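Local structure of type I site-specific restriction-modification system, R (Restriction) subunit (Vibrio vulnificus, 3H1T) at residues E26-T29 with C30-Y33; S121-G124 with H125-L128; F425-H428 with L429-M433. The protein probably binds DNA and hydrolyses ATP, as the N-terminal part of the restriction (HsdR) subunit of a putative type I restriction-modification enzyme. One frame throughout, in Å; residues are numbered along the deposited sequence.

Interaction 1 of 3, residues E26-T29 with C30-Y33; sequences EADT and CRVY
Tyr33 N donates to Thr29 O at 2.8 Å, the shortest of the hydrogen bonds across this part of helix 26-40. The helix widens to a pi-type turn over residues 30-33. With CG beside its own backbone N (chi1 -60°), Tyr33 sends its ring out from the helix flank, and CD1, at the ring edge, lies 3.8 Å from Thr29 O, which is in the ring plane.

Just before it, Val32 N reaches Asp28 O at 2.9 Å, and Cys30 N is shared between Glu26 O, at 3.1 Å, and more weakly Ala27 O. Cys30 SG also lies 3.2 Å from Glu26 O, a slim side chain fitting close to the carbonyl.

Asp28 and Arg31 form an i to i+3 salt bridge on the exposed side of a helix that packs against the N-terminal sheet. Arg31 leaves the helix extended and then folds at chi3 (56°), so that NH2 comes 3.4 Å from Asp28 OD1. This bond is long and weak though almost perfectly straight; OD1 lies at the guanidinium edge and in its plane, while the carboxylate is turned 81° from that plane.

Elsewhere round the helix, Glu26 and Cys30 rest on Asp77 and Tyr78 of strand 75-81. Buried Thr29, with a weak bond from OG1 to Lys94 O, and Tyr33 pack on Leu24 and Glu96 of the loops beside this N-terminal sheet.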
ATOM      1  N   GLU A  26      19.606 -14.410  27.164  1.00 45.82           N
ATOM      2  CA  GLU A  26      19.768 -14.054  25.764  1.00 42.40           C
ATOM      3  C   GLU A  26      20.273 -12.624  25.842  1.00 40.81           C
ATOM      4  O   GLU A  26      21.174 -12.214  25.124  1.00 41.12           O
ATOM      5  CB  GLU A  26      18.434 -14.066  25.007  1.00 44.00           C
ATOM      6  CG  GLU A  26      18.539 -13.354  23.647  1.00 46.03           C
ATOM      7  CD  GLU A  26      17.441 -13.734  22.683  1.00 46.20           C
ATOM      8  OE1 GLU A  26      16.982 -14.894  22.768  1.00 46.40           O
ATOM      9  OE2 GLU A  26      17.058 -12.896  21.829  1.00 45.71           O
ATOM     10  N   ALA A  27      19.668 -11.869  26.746  1.00 37.86           N
ATOM     11  CA  ALA A  27      20.011 -10.474  26.955  1.00 35.47           C
ATOM     12  C   ALA A  27      21.425 -10.350  27.476  1.00 36.19           C
ATOM     13  O   ALA A  27      22.170  -9.476  27.046  1.00 35.32           O
ATOM     14  CB  ALA A  27      19.046  -9.858  27.932  1.00 33.60           C
ATOM     15  N   ASP A  28      21.810 -11.244  28.383  1.00 37.71           N
ATOM     16  CA  ASP A  28      23.152 -11.196  28.940  1.00 37.28           C
ATOM     17  C   ASP A  28      24.209 -11.511  27.886  1.00 35.08           C
ATOM     18  O   ASP A  28      25.259 -10.863  27.851  1.00 33.81           O
ATOM     19  CB  ASP A  28      23.275 -12.149  30.144  1.00 47.67           C
ATOM     20  CG  ASP A  28      22.608 -11.598  31.412  1.00 50.70           C
ATOM     21  OD1 ASP A  28      22.359 -10.363  31.491  1.00 52.95           O
ATOM     22  OD2 ASP A  28      22.352 -12.396  32.344  1.00 49.35           O
ATOM     23  N   THR A  29      23.935 -12.465  26.998  1.00 34.40           N
ATOM     24  CA  THR A  29      24.940 -12.784  25.985  1.00 31.90           C
ATOM     25  C   THR A  29      25.052 -11.727  24.898  1.00 31.44           C
ATOM     26  O   THR A  29      26.075 -11.627  24.227  1.00 33.53           O
ATOM     27  CB  THR A  29      24.712 -14.158  25.305  1.00 28.20           C
ATOM     28  OG1 THR A  29      23.991 -13.975  24.087  1.00 32.28           O
ATOM     29  CG2 THR A  29      23.959 -15.096  26.205  1.00 26.19           C
ATOM     30  N   CYS A  30      24.007 -10.935  24.709  1.00 32.49           N
ATOM     31  CA  CYS A  30      24.075  -9.872  23.718  1.00 31.33           C
ATOM     32  C   CYS A  30      24.953  -8.770  24.298  1.00 32.46           C
ATOM     33  O   CYS A  30      25.724  -8.124  23.585  1.00 32.85           O
ATOM     34  CB  CYS A  30      22.684  -9.298  23.414  1.00 31.73           C
ATOM     35  SG  CYS A  30      21.553 -10.408  22.548  1.00 34.76           S
ATOM     36  N   ARG A  31      24.829  -8.551  25.600  1.00 32.58           N
ATOM     37  CA  ARG A  31      25.603  -7.510  26.265  1.00 33.97           C
ATOM     38  C   ARG A  31      27.068  -7.923  26.356  1.00 33.99           C
ATOM     39  O   ARG A  31      27.971  -7.142  26.036  1.00 32.80           O
ATOM     40  CB  ARG A  31      25.024  -7.247  27.670  1.00 45.81           C
ATOM     41  CG  ARG A  31      25.801  -6.262  28.510  1.00 48.88           C
ATOM     42  CD  ARG A  31      25.074  -5.996  29.821  1.00 53.19           C
ATOM     43  NE  ARG A  31      24.822  -7.237  30.546  1.00 56.46           N
ATOM     44  CZ  ARG A  31      25.738  -7.885  31.261  1.00 57.08           C
ATOM     45  NH1 ARG A  31      26.970  -7.393  31.354  1.00 55.97           N
ATOM     46  NH2 ARG A  31      25.433  -9.040  31.852  1.00 55.69           N
ATOM     47  N   VAL A  32      27.308  -9.170  26.742  1.00 36.00           N
ATOM     48  CA  VAL A  32      28.666  -9.663  26.891  1.00 35.18           C
ATOM     49  C   VAL A  32      29.361 -10.091  25.586  1.00 36.73           C
ATOM     50  O   VAL A  32      30.568  -9.837  25.426  1.00 34.79           O
ATOM     51  CB  VAL A  32      28.709 -10.816  27.935  1.00 29.64           C
ATOM     52  CG1 VAL A  32      30.059 -11.499  27.939  1.00 27.69           C
ATOM     53  CG2 VAL A  32      28.420 -10.235  29.322  1.00 28.10           C
ATOM     54  N   TYR A  33      28.637 -10.707  24.646  1.00 35.23           N
ATOM     55  CA  TYR A  33      29.285 -11.115  23.393  1.00 33.64           C
ATOM     56  C   TYR A  33      28.852 -10.418  22.113  1.00 35.35           C
ATOM     57  O   TYR A  33      29.678  -9.823  21.411  1.00 35.24           O
ATOM     58  CB  TYR A  33      29.127 -12.611  23.135  1.00 31.49           C
ATOM     59  CG  TYR A  33      29.714 -13.497  24.188  1.00 32.17           C
ATOM     60  CD1 TYR A  33      29.031 -13.735  25.373  1.00 31.06           C
ATOM     61  CD2 TYR A  33      30.937 -14.144  23.983  1.00 31.49           C
ATOM     62  CE1 TYR A  33      29.540 -14.600  26.330  1.00 32.39           C
ATOM     63  CE2 TYR A  33      31.456 -15.015  24.933  1.00 30.60           C
ATOM     64  CZ  TYR A  33      30.752 -15.239  26.107  1.00 32.57           C
ATOM     65  OH  TYR A  33      31.240 -16.109  27.056  1.00 31.74           O
TER

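Interaction 2 of 3, residues S121-G124 with H125-L128; sequences STNG and HEIL
Asn123 holds CG between its backbone N and carbonyl carbon (chi1 58°), and this brings its amide back over the turn of a beta hairpin, against Glu126 and His125. The hairpin joins strands 118-122 and 127-131. Ser121 and Leu128 form its hydrogen-bonded pair, with Leu128 N to Ser121 O at 2.7 Å.

Asparagine suits position 123 because its amide can both accept and donate. OD1 takes the backbone N of Glu126 at 2.8 Å, while ND2 gives a proton to Glu126 OE1 at 3.0 Å, on that oxygen's anti lone pair, with amide and carboxylate nearly coplanar. ND2 is bonded to Ser98 O as well, so the amide is fixed against rotation.

Thr122 does similar double duty through one hydroxyl: OG1 accepts from Gly124 N at 3.0 Å, which makes an ST turn, and donates to Glu126 O at 2.7 Å. Gly124 itself has phi 96° and psi -66°, a conformation with positive phi in which any beta carbon would collide with the carbonyl oxygen before it, hence glycine.

Next in the turn comes His125, whose ring lies under the Asn123 amide, Asn123 OD1 standing 3.9 Å above the ring plane, over its centre.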
ATOM      1  N   SER A 121      22.886 -15.509  12.563  1.00 21.50           N
ATOM      2  CA  SER A 121      22.342 -16.145  13.727  1.00 23.20           C
ATOM      3  C   SER A 121      23.561 -16.272  14.627  1.00 25.00           C
ATOM      4  O   SER A 121      24.629 -16.678  14.171  1.00 27.48           O
ATOM      5  CB  SER A 121      21.760 -17.505  13.359  1.00 19.76           C
ATOM      6  OG  SER A 121      21.240 -18.112  14.509  1.00 21.56           O
ATOM      7  N   THR A 122      23.422 -15.918  15.899  1.00 22.38           N
ATOM      8  CA  THR A 122      24.548 -15.997  16.800  1.00 22.94           C
ATOM      9  C   THR A 122      24.119 -16.332  18.205  1.00 24.74           C
ATOM     10  O   THR A 122      22.997 -16.030  18.604  1.00 25.40           O
ATOM     11  CB  THR A 122      25.305 -14.668  16.846  1.00 25.40           C
ATOM     12  OG1 THR A 122      26.346 -14.742  17.829  1.00 27.75           O
ATOM     13  CG2 THR A 122      24.346 -13.538  17.204  1.00 24.32           C
ATOM     14  N   ASN A 123      25.025 -16.966  18.947  1.00 25.79           N
ATOM     15  CA  ASN A 123      24.777 -17.326  20.333  1.00 25.19           C
ATOM     16  C   ASN A 123      25.876 -16.713  21.181  1.00 25.41           C
ATOM     17  O   ASN A 123      26.152 -17.180  22.286  1.00 27.23           O
ATOM     18  CB  ASN A 123      24.743 -18.854  20.505  1.00 27.81           C
ATOM     19  CG  ASN A 123      26.040 -19.542  20.063  1.00 28.84           C
ATOM     20  OD1 ASN A 123      26.949 -18.921  19.518  1.00 29.63           O
ATOM     21  ND2 ASN A 123      26.111 -20.846  20.299  1.00 29.58           N
ATOM     22  N   GLY A 124      26.491 -15.654  20.665  1.00 22.91           N
ATOM     23  CA  GLY A 124      27.566 -15.014  21.395  1.00 27.51           C
ATOM     24  C   GLY A 124      28.940 -15.492  20.957  1.00 28.60           C
ATOM     25  O   GLY A 124      29.723 -14.721  20.388  1.00 28.66           O
ATOM     26  N   HIS A 125      29.254 -16.764  21.192  1.00 33.89           N
ATOM     27  CA  HIS A 125      30.561 -17.249  20.781  1.00 36.73           C
ATOM     28  C   HIS A 125      30.610 -17.673  19.331  1.00 36.10           C
ATOM     29  O   HIS A 125      31.657 -17.584  18.709  1.00 37.36           O
ATOM     30  CB  HIS A 125      31.077 -18.377  21.691  1.00 59.21           C
ATOM     31  CG  HIS A 125      30.097 -19.477  21.939  1.00 63.39           C
ATOM     32  ND1 HIS A 125      29.058 -19.357  22.837  1.00 66.51           N
ATOM     33  CD2 HIS A 125      30.055 -20.753  21.479  1.00 67.35           C
ATOM     34  CE1 HIS A 125      28.421 -20.514  22.925  1.00 67.99           C
ATOM     35  NE2 HIS A 125      29.007 -21.377  22.112  1.00 67.47           N
ATOM     36  N   GLU A 126      29.485 -18.097  18.777  1.00 34.86           N
ATOM     37  CA  GLU A 126      29.470 -18.509  17.375  1.00 32.38           C
ATOM     38  C   GLU A 126      28.632 -17.578  16.511  1.00 31.49           C
ATOM     39  O   GLU A 126      27.709 -16.926  16.991  1.00 29.32           O
ATOM     40  CB  GLU A 126      28.943 -19.936  17.234  1.00 41.25           C
ATOM     41  CG  GLU A 126      29.903 -21.004  17.661  1.00 44.34           C
ATOM     42  CD  GLU A 126      29.202 -22.315  17.925  1.00 49.27           C
ATOM     43  OE1 GLU A 126      28.273 -22.332  18.762  1.00 50.06           O
ATOM     44  OE2 GLU A 126      29.582 -23.328  17.302  1.00 51.78           O
ATOM     45  N   ILE A 127      28.963 -17.531  15.225  1.00 29.88           N
ATOM     46  CA  ILE A 127      28.252 -16.688  14.281  1.00 28.82           C
ATOM     47  C   ILE A 127      27.973 -17.469  13.010  1.00 27.94           C
ATOM     48  O   ILE A 127      28.885 -18.001  12.394  1.00 29.80           O
ATOM     49  CB  ILE A 127      29.086 -15.443  13.943  1.00 27.63           C
ATOM     50  CG1 ILE A 127      29.349 -14.645  15.227  1.00 27.58           C
ATOM     51  CG2 ILE A 127      28.357 -14.591  12.925  1.00 29.03           C
ATOM     52  CD1 ILE A 127      30.421 -13.572  15.098  1.00 26.25           C
ATOM     53  N   LEU A 128      26.710 -17.551  12.628  1.00 29.45           N
ATOM     54  CA  LEU A 128      26.317 -18.272  11.424  1.00 29.02           C
ATOM     55  C   LEU A 128      25.771 -17.267  10.411  1.00 27.89           C
ATOM     56  O   LEU A 128      24.849 -16.521  10.716  1.00 27.38           O
ATOM     57  CB  LEU A 128      25.224 -19.291  11.754  1.00 29.87           C
ATOM     58  CG  LEU A 128      25.302 -20.712  11.189  1.00 30.41           C
ATOM     59  CD1 LEU A 128      23.875 -21.208  11.105  1.00 25.84           C
ATOM     60  CD2 LEU A 128      25.977 -20.751   9.818  1.00 28.46           C
TER

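Interaction 3 of 3, residues F425-H428 with L429-M433; sequences FAKH and LTDFM
This is a contact within one helix, 422-436, made by groups four residues apart, in the part of the chain that belongs to the helicase conserved C-terminal family, the second of the two RecA-like folds of a superfamily 2 motor. Its backbone runs as a regular alpha helix, with Leu429 N to Phe425 O at 2.8 Å and Phe432 N to His428 O at 3.0 Å.

Two side chains add to this frame. Thr430 places OG1 beside its own backbone N (chi1 -65°), from where the hydroxyl reaches back to donate to Ala426 O at 2.9 Å. Thr430 N meets the same oxygen at 3.0 Å, and the two donors come from opposite faces of the carbonyl plane. A buried threonine thus satisfies its hydroxyl within the helix, and Asn463 ND2 is bonded to that OG1 too.

On the more exposed side, Lys427 and Asp431 form a salt bridge. The lysine chain, bent at chi2 (-134°) and again at chi4, carries its end forward to the next turn, where NZ lies 2.9 Å from Asp431 OD2, on the syn side and 16° out of the carboxylate plane. OD1 is farther, 3.4 Å from Lys427 NZ. Glu587 makes a long, weak ion pair with this amine.

Tyr557 serves the opposite ends of the first segment: its ring stacks with Phe425, and its OH is bonded to His428 ND1. Small Ala426 lets helix 449-462 come close, through Ala458, Leu459 and Leu462, while Leu429 and Phe432 bring bulk to the sheet, Leu429 lying on Val444 of strand 441-446 and Val522 of strand 518-524, and Phe432 on Asn520 of the latter.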
ATOM      1  N   PHE A 425     -32.431  -4.166  -0.414  1.00 28.32           N
ATOM      2  CA  PHE A 425     -31.079  -3.875   0.024  1.00 26.26           C
ATOM      3  C   PHE A 425     -31.078  -2.727   1.008  1.00 26.43           C
ATOM      4  O   PHE A 425     -30.408  -2.778   2.043  1.00 25.98           O
ATOM      5  CB  PHE A 425     -30.208  -3.518  -1.172  1.00 25.58           C
ATOM      6  CG  PHE A 425     -30.144  -4.592  -2.209  1.00 27.13           C
ATOM      7  CD1 PHE A 425     -30.541  -5.896  -1.921  1.00 27.76           C
ATOM      8  CD2 PHE A 425     -29.700  -4.307  -3.481  1.00 27.10           C
ATOM      9  CE1 PHE A 425     -30.498  -6.890  -2.903  1.00 26.30           C
ATOM     10  CE2 PHE A 425     -29.657  -5.301  -4.467  1.00 25.63           C
ATOM     11  CZ  PHE A 425     -30.056  -6.585  -4.178  1.00 24.10           C
ATOM     12  N   ALA A 426     -31.842  -1.687   0.691  1.00 25.40           N
ATOM     13  CA  ALA A 426     -31.915  -0.525   1.573  1.00 28.05           C
ATOM     14  C   ALA A 426     -32.516  -0.898   2.911  1.00 28.24           C
ATOM     15  O   ALA A 426     -32.074  -0.413   3.946  1.00 29.38           O
ATOM     16  CB  ALA A 426     -32.731   0.585   0.938  1.00 23.50           C
ATOM     17  N   LYS A 427     -33.520  -1.768   2.905  1.00 28.62           N
ATOM     18  CA  LYS A 427     -34.135  -2.159   4.164  1.00 31.02           C
ATOM     19  C   LYS A 427     -33.129  -2.979   4.963  1.00 30.05           C
ATOM     20  O   LYS A 427     -32.907  -2.727   6.152  1.00 29.93           O
ATOM     21  CB  LYS A 427     -35.417  -2.980   3.937  1.00 44.63           C
ATOM     22  CG  LYS A 427     -36.354  -2.913   5.140  1.00 48.31           C
ATOM     23  CD  LYS A 427     -36.901  -4.274   5.554  1.00 51.34           C
ATOM     24  CE  LYS A 427     -37.855  -4.173   6.771  1.00 51.80           C
ATOM     25  NZ  LYS A 427     -37.166  -3.872   8.074  1.00 51.88           N
ATOM     26  N   HIS A 428     -32.503  -3.951   4.309  1.00 30.53           N
ATOM     27  CA  HIS A 428     -31.522  -4.782   4.990  1.00 30.53           C
ATOM     28  C   HIS A 428     -30.320  -4.000   5.527  1.00 30.14           C
ATOM     29  O   HIS A 428     -29.859  -4.265   6.634  1.00 31.26           O
ATOM     30  CB  HIS A 428     -31.049  -5.894   4.067  1.00 35.10           C
ATOM     31  CG  HIS A 428     -30.003  -6.760   4.683  1.00 36.92           C
ATOM     32  ND1 HIS A 428     -28.668  -6.420   4.678  1.00 37.62           N
ATOM     33  CD2 HIS A 428     -30.100  -7.910   5.391  1.00 38.97           C
ATOM     34  CE1 HIS A 428     -27.987  -7.324   5.360  1.00 40.04           C
ATOM     35  NE2 HIS A 428     -28.831  -8.238   5.803  1.00 40.02           N
ATOM     36  N   LEU A 429     -29.830  -3.029   4.759  1.00 29.91           N
ATOM     37  CA  LEU A 429     -28.698  -2.215   5.197  1.00 30.24           C
ATOM     38  C   LEU A 429     -29.085  -1.371   6.417  1.00 31.45           C
ATOM     39  O   LEU A 429     -28.305  -1.219   7.373  1.00 31.17           O
ATOM     40  CB  LEU A 429     -28.234  -1.302   4.053  1.00 24.60           C
ATOM     41  CG  LEU A 429     -27.044  -0.377   4.319  1.00 22.60           C
ATOM     42  CD1 LEU A 429     -25.941  -1.178   4.987  1.00 19.23           C
ATOM     43  CD2 LEU A 429     -26.554   0.244   3.017  1.00 20.22           C
ATOM     44  N   THR A 430     -30.304  -0.833   6.387  1.00 29.16           N
ATOM     45  CA  THR A 430     -30.798   0.006   7.477  1.00 30.57           C
ATOM     46  C   THR A 430     -30.939  -0.766   8.778  1.00 30.55           C
ATOM     47  O   THR A 430     -30.570  -0.263   9.841  1.00 32.53           O
ATOM     48  CB  THR A 430     -32.163   0.653   7.119  1.00 33.61           C
ATOM     49  OG1 THR A 430     -31.980   1.559   6.021  1.00 34.16           O
ATOM     50  CG2 THR A 430     -32.741   1.417   8.320  1.00 32.60           C
ATOM     51  N   ASP A 431     -31.484  -1.978   8.696  1.00 32.24           N
ATOM     52  CA  ASP A 431     -31.659  -2.818   9.886  1.00 31.56           C
ATOM     53  C   ASP A 431     -30.291  -3.175  10.420  1.00 30.03           C
ATOM     54  O   ASP A 431     -30.062  -3.148  11.626  1.00 30.04           O
ATOM     55  CB  ASP A 431     -32.414  -4.106   9.551  1.00 52.30           C
ATOM     56  CG  ASP A 431     -33.910  -3.892   9.385  1.00 57.74           C
ATOM     57  OD1 ASP A 431     -34.422  -2.803   9.734  1.00 58.76           O
ATOM     58  OD2 ASP A 431     -34.578  -4.845   8.919  1.00 63.60           O
ATOM     59  N   PHE A 432     -29.377  -3.499   9.509  1.00 35.54           N
ATOM     60  CA  PHE A 432     -28.014  -3.851   9.882  1.00 36.75           C
ATOM     61  C   PHE A 432     -27.417  -2.687  10.659  1.00 37.79           C
ATOM     62  O   PHE A 432     -26.957  -2.850  11.784  1.00 38.53           O
ATOM     63  CB  PHE A 432     -27.180  -4.164   8.625  1.00 29.08           C
ATOM     64  CG  PHE A 432     -25.700  -4.255   8.883  1.00 29.71           C
ATOM     65  CD1 PHE A 432     -24.914  -3.101   8.912  1.00 30.21           C
ATOM     66  CD2 PHE A 432     -25.087  -5.486   9.110  1.00 29.00           C
ATOM     67  CE1 PHE A 432     -23.540  -3.170   9.159  1.00 30.42           C
ATOM     68  CE2 PHE A 432     -23.712  -5.569   9.362  1.00 29.75           C
ATOM     69  CZ  PHE A 432     -22.935  -4.405   9.388  1.00 29.20           C
HETATM   70  N   MSE A 433     -27.436  -1.503  10.066  1.00 35.27           N
HETATM   71  CA  MSE A 433     -26.891  -0.331  10.737  1.00 36.19           C
HETATM   72  C   MSE A 433     -27.592  -0.005  12.059  1.00 37.98           C
HETATM   73  O   MSE A 433     -26.962   0.509  12.986  1.00 38.57           O
HETATM   74  CB  MSE A 433     -26.940   0.873   9.790  1.00 43.94           C
HETATM   75  CG  MSE A 433     -26.023   0.700   8.582  1.00 48.03           C
HETATM   76 SE   MSE A 433     -25.897   2.229   7.384  1.00 57.32          SE
HETATM   77  CE  MSE A 433     -24.872   3.416   8.543  1.00 49.67           C
TER

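From the N terminus the three contacts come in series, and none nests within or crosses another. Each joins directly consecutive segments, so interactions 1 and 3 link successive turns of one helix and interaction 2 closes the turn between two strands. Interactions 1 and 2 meet although far apart in sequence: Tyr33 CB packs 3.4 Å from Gly124 CA, and Lys37 NZ, further along helix 26-40, is bonded to Gly124 O. Together they tie the first helix to the N-terminal six-stranded sheet. Interaction 3 stands apart in the C-terminal motor fold, about 43 Å from interaction 1 and about 47 Å from interaction 2 between nearest atoms.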